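Local coordinates for putative methyltransferase protein (Bacteroides fragilis, PDB 5BP9) that binds S-adenosyl-L-homocysteine and probably transfers methyl groups from S-adenosylmethionine to an acceptor that is not yet known, at residues A110-H115 / K140-K145; G103-V108 / S122-S127; D56-Q61 / V136-L141; T96-A101 / T163-M168. All blocks are in the same frame, centred on the assembly; numbering follows the deposited sequence.

Contact 1 of 4, residues A110-H115 / K140-K145; sequences AGSGCH and KLRGVK. With SAH (S-adenosyl-L-homocysteine), chain D.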
# COMPACT_ATOMS: atom_id res chain seq x y z
N ALA A 110 1.88 -4.83 4.09
CA ALA A 110 0.77 -5.51 4.75
C ALA A 110 0.36 -4.98 6.14
O ALA A 110 -0.70 -5.33 6.68
CB ALA A 110 1.08 -6.99 4.77
N GLY A 111 1.23 -4.16 6.74
CA GLY A 111 0.88 -3.45 7.97
C GLY A 111 0.59 -4.37 9.12
O GLY A 111 1.45 -5.17 9.49
N SER A 112 -0.62 -4.28 9.69
CA SER A 112 -0.98 -5.17 10.81
C SER A 112 -1.28 -6.59 10.40
O SER A 112 -1.48 -7.42 11.26
CB SER A 112 -2.20 -4.63 11.57
OG SER A 112 -3.34 -4.80 10.74
N GLY A 113 -1.37 -6.86 9.09
CA GLY A 113 -1.71 -8.20 8.58
C GLY A 113 -3.18 -8.46 8.37
O GLY A 113 -3.55 -9.61 8.08
N CYS A 114 -4.01 -7.43 8.44
CA CYS A 114 -5.44 -7.59 8.29
C CYS A 114 -5.84 -8.30 6.99
O CYS A 114 -6.66 -9.23 7.03
CB CYS A 114 -6.17 -6.22 8.42
SG CYS A 114 -5.74 -4.92 7.22
N HIS A 115 -5.26 -7.87 5.86
CA HIS A 115 -5.60 -8.48 4.59
C HIS A 115 -5.08 -9.91 4.55
O HIS A 115 -5.82 -10.82 4.15
CB HIS A 115 -5.10 -7.67 3.40
CG HIS A 115 -5.71 -6.31 3.32
ND1 HIS A 115 -4.97 -5.16 3.13
CD2 HIS A 115 -7.00 -5.91 3.43
CE1 HIS A 115 -5.78 -4.12 3.11
NE2 HIS A 115 -7.02 -4.56 3.30
N LYS A 140 3.44 -11.62 12.67
CA LYS A 140 3.83 -12.98 13.05
C LYS A 140 3.07 -13.46 14.27
O LYS A 140 2.54 -14.59 14.32
CB LYS A 140 5.34 -13.05 13.27
CG LYS A 140 6.16 -12.88 12.01
CD LYS A 140 7.65 -12.92 12.29
CE LYS A 140 8.53 -12.84 11.06
NZ LYS A 140 8.36 -13.97 10.12
N LEU A 141 2.98 -12.60 15.26
CA LEU A 141 2.30 -12.94 16.51
C LEU A 141 0.80 -13.11 16.35
O LEU A 141 0.19 -13.92 17.09
CB LEU A 141 2.67 -11.93 17.61
CG LEU A 141 4.15 -11.83 17.97
CD1 LEU A 141 4.39 -10.71 18.98
CD2 LEU A 141 4.68 -13.15 18.51
N ARG A 142 0.21 -12.43 15.37
CA ARG A 142 -1.22 -12.60 15.02
C ARG A 142 -1.53 -13.85 14.20
O ARG A 142 -2.71 -14.19 13.98
CB ARG A 142 -1.76 -11.39 14.27
CG ARG A 142 -1.79 -10.14 15.10
CD ARG A 142 -2.40 -8.99 14.29
NE ARG A 142 -3.85 -9.06 14.27
CZ ARG A 142 -4.66 -8.42 13.42
NH1 ARG A 142 -4.19 -7.65 12.45
NH2 ARG A 142 -5.97 -8.58 13.54
N GLY A 143 -0.50 -14.53 13.71
CA GLY A 143 -0.65 -15.77 12.99
C GLY A 143 -0.55 -15.68 11.48
O GLY A 143 -1.00 -16.60 10.77
N VAL A 144 0.06 -14.60 10.95
CA VAL A 144 0.36 -14.55 9.52
C VAL A 144 1.50 -15.55 9.27
O VAL A 144 2.56 -15.46 9.89
CB VAL A 144 0.74 -13.14 9.05
CG1 VAL A 144 1.08 -13.15 7.57
CG2 VAL A 144 -0.40 -12.17 9.30
N LYS A 145 1.28 -16.50 8.37
CA LYS A 145 2.19 -17.65 8.23
C LYS A 145 3.49 -17.28 7.53
O LYS A 145 4.53 -17.86 7.85
CB LYS A 145 1.48 -18.81 7.52
CG LYS A 145 0.29 -19.39 8.29
CD LYS A 145 -0.45 -20.43 7.47
N SAH D . -1.90 -2.41 3.68
CA SAH D . -2.01 -1.95 5.12
CB SAH D . -1.08 -0.78 5.49
CG SAH D . -1.15 0.44 4.58
SD SAH D . 0.03 1.66 5.08
C SAH D . -3.43 -1.55 5.44
O SAH D . -4.29 -1.54 4.56
OXT SAH D . -3.79 -1.23 6.57
C5' SAH D . 1.37 1.36 3.96
C4' SAH D . 2.31 0.26 4.45
O4' SAH D . 3.30 0.04 3.43
C3' SAH D . 3.08 0.55 5.73
O3' SAH D . 2.92 -0.54 6.66
C2' SAH D . 4.53 0.73 5.26
O2' SAH D . 5.52 0.42 6.22
C1' SAH D . 4.58 -0.17 4.05
N9 SAH D . 5.62 0.12 3.04
C8 SAH D . 6.00 1.33 2.60
N7 SAH D . 6.89 1.30 1.66
C5 SAH D . 7.10 -0.05 1.44
C6 SAH D . 7.93 -0.76 0.57
N6 SAH D . 8.75 -0.16 -0.32
N1 SAH D . 7.90 -2.12 0.61
C2 SAH D . 7.09 -2.72 1.51
N3 SAH D . 6.25 -2.13 2.38
C4 SAH D . 6.31 -0.79 2.31
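Gly113 and Val144 bring the two backbones closest, their CA atoms 6.7 Å apart. In 110-115 a type II' turn runs from Ala110 to Gly113, closed by Gly113 N to Ala110 O, and Gly113 then serves as N-cap of the helix beginning at Cys114. In 140-145 a helix ends in a Schellman motif at Gly143, whose positive phi (102°) suits a residue without CB. Gly111 and Gly113 also have positive phi; with only hydrogens on CA, Gly111 lets the ligand come close and Gly113 lets Val144 lie against its backbone.

Arg142 carries the polar part. Its NH1 donates to Ser112 O at 3.0 Å; the acceptor lies near the guanidinium plane, but the donor stands well above the carbonyl plane. The bend at chi3 (79°) brings both CD and NH1 to Ser112 O, CD at 3.5 Å. The Ser112 hydroxyl is hydrogen-bonded to Leu83 O. Val144 supplies the apolar part: CG2 rests 4.2 Å from Gly113 O, a small branched side chain against bare backbone.

On the ligand side, Gly111 CA is 3.8 Å from SAH O3'. His115 CE1 comes to 3.3 Å from SAH O, in the carboxylate of the bound S-adenosylhomocysteine. Gly111 N is hydrogen-bonded to Asp130, which also binds the ligand. The glycine-rich turn after strand 104-108 is the cofactor loop expected of a Rossmann-like methyltransferase. Around it, helix 133-142 offers Met139 to Ala110 and Val144, helix 114-121 receives Val144 on Ala116 and Leu117, and helix 49-60 meets Arg142 through Tyr58.

Contact 2 of 4, residues G103-V108 / S122-S127; sequences GTILDV and SGKEVS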
# COMPACT_ATOMS: atom_id res chain seq x y z
N GLY A 103 -4.76 -17.78 -6.36
CA GLY A 103 -3.43 -18.37 -6.49
C GLY A 103 -2.50 -17.93 -5.37
O GLY A 103 -2.92 -17.67 -4.24
N THR A 104 -1.23 -17.81 -5.71
CA THR A 104 -0.24 -17.37 -4.74
C THR A 104 -0.26 -15.85 -4.73
O THR A 104 -0.07 -15.20 -5.76
CB THR A 104 1.14 -17.90 -5.09
OG1 THR A 104 1.10 -19.34 -5.15
CG2 THR A 104 2.15 -17.49 -4.02
N ILE A 105 -0.51 -15.31 -3.55
CA ILE A 105 -0.80 -13.87 -3.39
C ILE A 105 0.31 -13.17 -2.61
O ILE A 105 0.77 -13.68 -1.58
CB ILE A 105 -2.14 -13.65 -2.67
CG1 ILE A 105 -3.27 -14.33 -3.46
CG2 ILE A 105 -2.46 -12.17 -2.48
CD1 ILE A 105 -4.43 -14.74 -2.58
N LEU A 106 0.72 -11.99 -3.11
CA LEU A 106 1.61 -11.09 -2.37
C LEU A 106 0.81 -9.91 -1.82
O LEU A 106 0.20 -9.15 -2.59
CB LEU A 106 2.73 -10.55 -3.29
CG LEU A 106 3.72 -9.58 -2.61
CD1 LEU A 106 4.46 -10.27 -1.47
CD2 LEU A 106 4.68 -9.03 -3.65
N ASP A 107 0.83 -9.77 -0.50
CA ASP A 107 0.24 -8.62 0.20
C ASP A 107 1.34 -7.59 0.47
O ASP A 107 2.15 -7.75 1.40
CB ASP A 107 -0.44 -9.13 1.49
CG ASP A 107 -1.16 -8.07 2.25
OD1 ASP A 107 -1.23 -6.91 1.80
OD2 ASP A 107 -1.66 -8.42 3.34
N VAL A 108 1.38 -6.55 -0.38
CA VAL A 108 2.46 -5.54 -0.34
C VAL A 108 2.11 -4.46 0.70
O VAL A 108 1.02 -3.86 0.65
CB VAL A 108 2.64 -4.86 -1.70
CG1 VAL A 108 3.76 -3.83 -1.64
CG2 VAL A 108 2.89 -5.87 -2.81
N SER A 122 -9.79 -17.62 4.16
CA SER A 122 -10.40 -18.15 2.95
C SER A 122 -9.70 -19.41 2.46
O SER A 122 -10.14 -19.99 1.48
CB SER A 122 -10.31 -17.12 1.81
OG SER A 122 -11.05 -15.97 2.11
N GLY A 123 -8.59 -19.77 3.10
CA GLY A 123 -7.74 -20.88 2.67
C GLY A 123 -6.77 -20.52 1.57
O GLY A 123 -6.20 -21.40 0.92
N LYS A 124 -6.55 -19.21 1.34
CA LYS A 124 -5.69 -18.76 0.25
C LYS A 124 -4.22 -18.72 0.69
O LYS A 124 -3.91 -18.58 1.88
CB LYS A 124 -6.16 -17.40 -0.29
CG LYS A 124 -7.53 -17.45 -0.98
CD LYS A 124 -8.01 -16.09 -1.46
CE LYS A 124 -9.42 -16.17 -2.03
NZ LYS A 124 -9.97 -14.84 -2.43
N GLU A 125 -3.35 -18.83 -0.31
CA GLU A 125 -1.90 -18.80 -0.11
C GLU A 125 -1.40 -17.36 -0.24
O GLU A 125 -1.51 -16.76 -1.31
CB GLU A 125 -1.22 -19.69 -1.15
CG GLU A 125 0.27 -19.88 -0.96
CD GLU A 125 0.94 -20.41 -2.21
OE1 GLU A 125 2.14 -20.71 -2.14
OE2 GLU A 125 0.26 -20.51 -3.26
N VAL A 126 -0.85 -16.83 0.84
CA VAL A 126 -0.41 -15.43 0.89
C VAL A 126 0.96 -15.27 1.55
O VAL A 126 1.27 -15.94 2.55
CB VAL A 126 -1.47 -14.51 1.55
CG1 VAL A 126 -1.81 -14.94 2.96
CG2 VAL A 126 -1.05 -13.04 1.55
N SER A 127 1.77 -14.40 0.93
CA SER A 127 3.03 -13.92 1.48
C SER A 127 2.82 -12.43 1.74
O SER A 127 2.31 -11.73 0.88
CB SER A 127 4.16 -14.14 0.47
OG SER A 127 4.45 -15.53 0.34
O HOH W 1 -4.84 -18.98 -2.88
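Ile105 loses the most surface to the other segment, and it sits at the centre of the pairing between two neighbouring parallel strands. Its backbone reaches both ways: Ile105 N donates to Glu125 O at 2.8 Å, and Ile105 O accepts from Ser127 N at 2.8 Å, the latter almost straight at 170°. Ile105 therefore pairs with Val126, whose CA also brings its hydrogen to Ile105 O. With CG1 beside the backbone N (chi1 -58°), the Ile105 chain swings CD1 back to 3.9 Å from Lys124 CB. Beta-branched Ile105 and Val126 suit extended backbone, and they lie on the same sheet face, with CG2 atoms 4.4 Å apart. Beyond CB the extended Lys124 chain leads away, and its amine bonds to Ala101 O.

Glu125 lies at the exposed end. Its extended chain carries the carboxylate to Thr104, whose OG1 is modelled against OE2 too closely to be trusted in detail; Glu125 also has two conformers, so the bond is doubtful. A water bridges Gly103 O and Glu125 N, joining the backbones at the starts of the two strands.

Ser127 contributes mainly through its backbone: Asp107 N donates to Ser127 O at 2.8 Å, and Leu106 CA approaches the same oxygen at 3.4 Å. Its small side chain faces the Leu106 side, where OG is hydrogen-bonded to Asp146.

These strands are the two arms of a beta-alpha-beta unit whose crossover is helix 114-121. The chemistry is divided accordingly: backbone bonds set the parallel register, apolar branches fill the face under that helix, and at the end nearer solvent a water links the two backbones.

Contact 3 of 4, residues D56-Q61 / V136-L141; sequences DFYHRQ and VEVMKL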
# COMPACT_ATOMS: atom_id res chain seq x y z
N ASP A 56 1.82 -1.36 20.08
CA ASP A 56 1.13 -0.98 21.32
C ASP A 56 -0.28 -1.56 21.38
O ASP A 56 -0.68 -2.14 22.41
CB ASP A 56 1.05 0.53 21.46
CG ASP A 56 2.03 1.09 22.41
OD1 ASP A 56 2.91 0.36 22.93
OD2 ASP A 56 1.92 2.32 22.63
N PHE A 57 -1.02 -1.41 20.30
CA PHE A 57 -2.39 -1.89 20.26
C PHE A 57 -2.47 -3.42 20.35
O PHE A 57 -3.34 -3.98 21.03
CB PHE A 57 -3.11 -1.41 18.99
CG PHE A 57 -4.59 -1.64 19.02
CD1 PHE A 57 -5.42 -0.75 19.70
CD2 PHE A 57 -5.16 -2.74 18.40
CE1 PHE A 57 -6.79 -0.96 19.74
CE2 PHE A 57 -6.52 -2.95 18.43
CZ PHE A 57 -7.34 -2.05 19.10
N TYR A 58 -1.56 -4.09 19.66
CA TYR A 58 -1.55 -5.54 19.70
C TYR A 58 -1.23 -6.05 21.12
O TYR A 58 -1.89 -6.96 21.63
CB TYR A 58 -0.54 -6.13 18.69
CG TYR A 58 -0.50 -7.64 18.85
CD1 TYR A 58 -1.56 -8.42 18.42
CD2 TYR A 58 0.53 -8.24 19.52
CE1 TYR A 58 -1.57 -9.79 18.62
CE2 TYR A 58 0.54 -9.62 19.74
CZ TYR A 58 -0.50 -10.38 19.28
OH TYR A 58 -0.50 -11.73 19.48
N HIS A 59 -0.18 -5.50 21.72
CA HIS A 59 0.27 -6.00 23.02
C HIS A 59 -0.64 -5.53 24.15
O HIS A 59 -0.85 -6.28 25.11
CB HIS A 59 1.73 -5.62 23.28
CG HIS A 59 2.70 -6.30 22.37
ND1 HIS A 59 2.95 -7.66 22.42
CD2 HIS A 59 3.53 -5.81 21.41
CE1 HIS A 59 3.85 -7.98 21.51
NE2 HIS A 59 4.22 -6.87 20.88
N ARG A 60 -1.19 -4.31 24.05
CA ARG A 60 -1.92 -3.68 25.16
C ARG A 60 -3.39 -3.31 24.92
O ARG A 60 -4.07 -2.88 25.87
CB ARG A 60 -1.11 -2.47 25.67
CG ARG A 60 0.20 -2.91 26.33
CD ARG A 60 1.25 -1.81 26.46
NE ARG A 60 2.06 -1.62 25.24
CZ ARG A 60 3.09 -2.38 24.85
NH1 ARG A 60 3.45 -3.47 25.53
NH2 ARG A 60 3.75 -2.07 23.73
N GLN A 61 -3.88 -3.50 23.69
CA GLN A 61 -5.26 -3.15 23.30
C GLN A 61 -5.62 -1.68 23.56
O GLN A 61 -6.80 -1.32 23.61
CB GLN A 61 -6.25 -4.12 23.98
CG GLN A 61 -5.96 -5.58 23.67
CD GLN A 61 -4.78 -6.16 24.47
OE1 GLN A 61 -4.77 -6.09 25.70
NE2 GLN A 61 -3.80 -6.73 23.78
N VAL A 136 5.87 -6.22 11.10
CA VAL A 136 6.17 -7.63 10.83
C VAL A 136 6.10 -8.48 12.11
O VAL A 136 5.53 -9.60 12.07
CB VAL A 136 7.49 -7.77 10.06
CG1 VAL A 136 7.95 -9.23 9.97
CG2 VAL A 136 7.37 -7.14 8.67
N GLU A 137 6.60 -7.94 13.23
CA GLU A 137 6.49 -8.60 14.55
C GLU A 137 5.05 -8.94 14.84
O GLU A 137 4.73 -10.07 15.16
CB GLU A 137 7.00 -7.68 15.69
CG GLU A 137 6.52 -8.01 17.11
CD GLU A 137 7.12 -7.10 18.17
OE1 GLU A 137 6.34 -6.63 19.04
OE2 GLU A 137 8.36 -6.86 18.11
N VAL A 138 4.20 -7.93 14.75
CA VAL A 138 2.78 -8.09 15.04
C VAL A 138 2.12 -9.09 14.12
O VAL A 138 1.38 -9.95 14.59
CB VAL A 138 2.05 -6.73 15.06
CG1 VAL A 138 0.52 -6.88 15.06
CG2 VAL A 138 2.53 -5.93 16.27
N MSE A 139 2.38 -8.99 12.82
CA MSE A 139 1.85 -9.96 11.88
C MSE A 139 2.18 -11.37 12.29
O MSE A 139 1.31 -12.25 12.26
CB MSE A 139 2.36 -9.76 10.43
CG MSE A 139 1.70 -8.52 9.85
SE MSE A 139 1.90 -8.49 7.91
CE MSE A 139 3.51 -7.40 7.93
N LYS A 140 3.44 -11.62 12.67
CA LYS A 140 3.83 -12.98 13.05
C LYS A 140 3.07 -13.46 14.27
O LYS A 140 2.54 -14.59 14.32
CB LYS A 140 5.34 -13.05 13.27
CG LYS A 140 6.16 -12.88 12.01
CD LYS A 140 7.65 -12.92 12.29
CE LYS A 140 8.53 -12.84 11.06
NZ LYS A 140 8.36 -13.97 10.12
N LEU A 141 2.98 -12.60 15.26
CA LEU A 141 2.30 -12.94 16.51
C LEU A 141 0.80 -13.11 16.35
O LEU A 141 0.19 -13.92 17.09
CB LEU A 141 2.67 -11.93 17.61
CG LEU A 141 4.15 -11.83 17.97
CD1 LEU A 141 4.39 -10.71 18.98
CD2 LEU A 141 4.68 -13.15 18.51
O HOH W 2 -2.57 -13.17 18.55
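Tyr58 and His59 carry helix 56-60 against helix 136-141, and different first torsions send them to different partners. Tyr58 CG is trans to the backbone N (chi1 175°), which extends the ring across the gap. Its CB packs on Val138 CG1 at 3.9 Å, and its CE2 reaches Leu141 CB at 3.8 Å, the two side chains crossing at about a right angle. The long ring suits helix axes 10.4 Å apart, and compact Val138 packs against the root of the side chain.

His59 starts beside its own backbone N, and its ring lies with one face over Tyr58 CD2. From there NE2 donates to Glu137 OE1 at 2.8 Å, nearly straight (169°) and in the ring plane. The extended Glu137 chain brings the carboxylate to it, turned 66° from the ring. Leu141 CD1 touches His59 CE1 at 3.8 Å.

Water joins Tyr58 OH to Leu141 O. The end of helix 49-60 thus packs at the surface on helix 133-142 of the methyltransferase domain, the Val138 side chain about 10 Å from the ligand. Aliphatic packing, buried only at Val138, combines with a His-carboxylate bond, and Glu137 would be expected to favour protonated His59.

Contact 4 of 4, residues T96-A101 / T163-M168; sequences TALAMA and TILMLM. With SAH (S-adenosyl-L-homocysteine), chain D.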
# COMPACT_ATOMS: atom_id res chain seq x y z
N THR A 96 -13.53 -6.03 -2.36
CA THR A 96 -13.66 -6.43 -3.74
C THR A 96 -12.36 -7.09 -4.20
O THR A 96 -12.36 -8.16 -4.81
CB THR A 96 -13.99 -5.22 -4.65
OG1 THR A 96 -15.24 -4.64 -4.22
CG2 THR A 96 -14.07 -5.63 -6.12
N ALA A 97 -11.24 -6.46 -3.88
CA ALA A 97 -9.94 -7.02 -4.23
C ALA A 97 -9.64 -8.37 -3.58
O ALA A 97 -9.17 -9.27 -4.26
CB ALA A 97 -8.85 -6.00 -3.92
N LEU A 98 -9.89 -8.51 -2.28
CA LEU A 98 -9.65 -9.78 -1.60
C LEU A 98 -10.44 -10.93 -2.19
O LEU A 98 -9.90 -12.01 -2.37
CB LEU A 98 -9.90 -9.69 -0.08
CG LEU A 98 -9.07 -8.68 0.71
CD1 LEU A 98 -9.25 -8.93 2.19
CD2 LEU A 98 -7.59 -8.67 0.33
N ALA A 99 -11.71 -10.68 -2.52
CA ALA A 99 -12.55 -11.70 -3.12
C ALA A 99 -12.06 -12.17 -4.49
O ALA A 99 -12.26 -13.35 -4.87
CB ALA A 99 -13.98 -11.19 -3.19
N MSE A 100 -11.40 -11.27 -5.22
CA MSE A 100 -10.87 -11.54 -6.56
C MSE A 100 -9.49 -12.18 -6.55
O MSE A 100 -9.07 -12.71 -7.56
CB MSE A 100 -10.70 -10.22 -7.34
CG MSE A 100 -12.02 -9.70 -7.80
SE MSE A 100 -11.63 -7.88 -8.44
CE MSE A 100 -10.71 -8.46 -10.05
N ALA A 101 -8.80 -12.12 -5.42
CA ALA A 101 -7.44 -12.58 -5.31
C ALA A 101 -7.39 -14.09 -5.37
O ALA A 101 -8.09 -14.77 -4.62
CB ALA A 101 -6.82 -12.09 -4.02
N THR A 163 -1.33 -13.17 -7.90
CA THR A 163 -2.01 -11.90 -7.57
C THR A 163 -1.09 -11.09 -6.66
O THR A 163 -0.55 -11.62 -5.68
CB THR A 163 -3.35 -12.10 -6.85
OG1 THR A 163 -4.15 -13.05 -7.55
CG2 THR A 163 -4.14 -10.81 -6.78
N ILE A 164 -0.89 -9.83 -7.02
CA ILE A 164 -0.16 -8.87 -6.19
C ILE A 164 -1.15 -7.80 -5.71
O ILE A 164 -1.78 -7.14 -6.53
CB ILE A 164 1.02 -8.25 -6.94
CG1 ILE A 164 2.00 -9.38 -7.37
CG2 ILE A 164 1.70 -7.19 -6.07
CD1 ILE A 164 3.21 -8.91 -8.15
N LEU A 165 -1.31 -7.69 -4.39
CA LEU A 165 -2.27 -6.76 -3.78
C LEU A 165 -1.57 -5.53 -3.27
O LEU A 165 -0.66 -5.63 -2.45
CB LEU A 165 -3.01 -7.41 -2.61
CG LEU A 165 -3.89 -8.61 -2.90
CD1 LEU A 165 -4.47 -9.14 -1.60
CD2 LEU A 165 -5.00 -8.21 -3.86
N MSE A 166 -2.00 -4.36 -3.77
CA MSE A 166 -1.51 -3.07 -3.28
C MSE A 166 -2.71 -2.26 -2.91
O MSE A 166 -3.33 -1.58 -3.75
CB MSE A 166 -0.69 -2.48 -4.38
CG MSE A 166 0.54 -3.35 -4.57
SE MSE A 166 1.66 -2.68 -6.02
CE MSE A 166 2.59 -1.32 -4.92
N LEU A 167 -3.06 -2.37 -1.63
CA LEU A 167 -4.32 -1.81 -1.11
C LEU A 167 -4.11 -0.74 -0.04
O LEU A 167 -3.06 -0.69 0.57
CB LEU A 167 -5.18 -2.94 -0.55
CG LEU A 167 -5.55 -4.04 -1.56
CD1 LEU A 167 -6.34 -5.13 -0.83
CD2 LEU A 167 -6.32 -3.51 -2.75
N MSE A 168 -5.14 0.08 0.14
CA MSE A 168 -5.14 1.24 1.03
C MSE A 168 -4.24 2.30 0.42
O MSE A 168 -3.16 2.65 0.94
CB MSE A 168 -4.78 0.86 2.46
CG MSE A 168 -5.43 1.83 3.43
SE MSE A 168 -4.80 3.67 3.07
CE MSE A 168 -6.02 4.55 4.34
N SAH D . -1.90 -2.41 3.68
CA SAH D . -2.01 -1.95 5.12
CB SAH D . -1.08 -0.78 5.49
CG SAH D . -1.15 0.44 4.58
SD SAH D . 0.03 1.66 5.08
C SAH D . -3.43 -1.55 5.44
O SAH D . -4.29 -1.54 4.56
OXT SAH D . -3.79 -1.23 6.57
C5' SAH D . 1.37 1.36 3.96
C4' SAH D . 2.31 0.26 4.45
O4' SAH D . 3.30 0.04 3.43
C3' SAH D . 3.08 0.55 5.73
O3' SAH D . 2.92 -0.54 6.66
C2' SAH D . 4.53 0.73 5.26
O2' SAH D . 5.52 0.42 6.22
C1' SAH D . 4.58 -0.17 4.05
N9 SAH D . 5.62 0.12 3.04
C8 SAH D . 6.00 1.33 2.60
N7 SAH D . 6.89 1.30 1.66
C5 SAH D . 7.10 -0.05 1.44
C6 SAH D . 7.93 -0.76 0.57
N6 SAH D . 8.75 -0.16 -0.32
N1 SAH D . 7.90 -2.12 0.61
C2 SAH D . 7.09 -2.72 1.51
N3 SAH D . 6.25 -2.13 2.38
C4 SAH D . 6.31 -0.79 2.31
O HOH W 3 -6.78 -11.89 -9.16
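Apolar contacts between aliphatic side chains make up nearly all of the meeting of helix 96-100 with strand 163-166 and the residues after it. Ala97 CB sits 3.7 Å from Leu167 CD2. Leu98 reaches further: its CD2 is 3.7 Å from Leu165 CD1 and 3.9 Å from Leu167 CD1, one methyl touching both leucines. The Leu98 and Leu165 chains cross at about a right angle. Leu165 and Leu167 share a first torsion near -60°, placing CG beside the backbone N, and both extend their branched ends toward the helix. Ala101 closes the row, with CB 4.3 Å from Leu165 CD2. The alanines suit the closest approaches because they let the leucines come in near the helix backbone.

The polar link is a water at the end where the helix has just finished, which donates to both Met100 O and Thr163 OG1. The threonine hydroxyl is also hydrogen-bonded to Thr102 O, while its CG2 turns to Ala101 CB, so the one side chain serves both characters.

Ligand contact comes at the other end. Leu167 O lies 3.7 Å from SAH N of the bound S-adenosylhomocysteine, and Leu167 and Met168 both belong to its pocket, so this end of the segment helps to wall it.

Strand 161-166 lies between strands 104-108 and 195-202 in the central sheet, and Leu165 touches Ile105 and Leu198 on them. Helix 92-100 covers that face beside helix 114-121, which meets Leu98 through His115 and Ala118, and it reaches strand 272-279 where Ala97 packs on Leu274.

From the N terminus, helix 49-60 comes first; contact 3 ties it to helix 133-142, closing a long loop. Helix 92-100 opens inside that loop but finds its partner beyond it, in strand 161-166, so contacts 3 and 4 cross. Contact 2 lies wholly within both loops, joining the arms of the first beta-alpha-beta unit. Contact 1 starts after strand 104-108 and ends past helix 133-142: it crosses contact 2, falls within contact 4, and shares Lys140 and Leu141 with contact 3. Contacts 2 and 4 meet in the sheet, where the backbone of Leu106 is hydrogen-bonded to Thr163 and Leu165, and contacts 1 and 4 both touch the cofactor product.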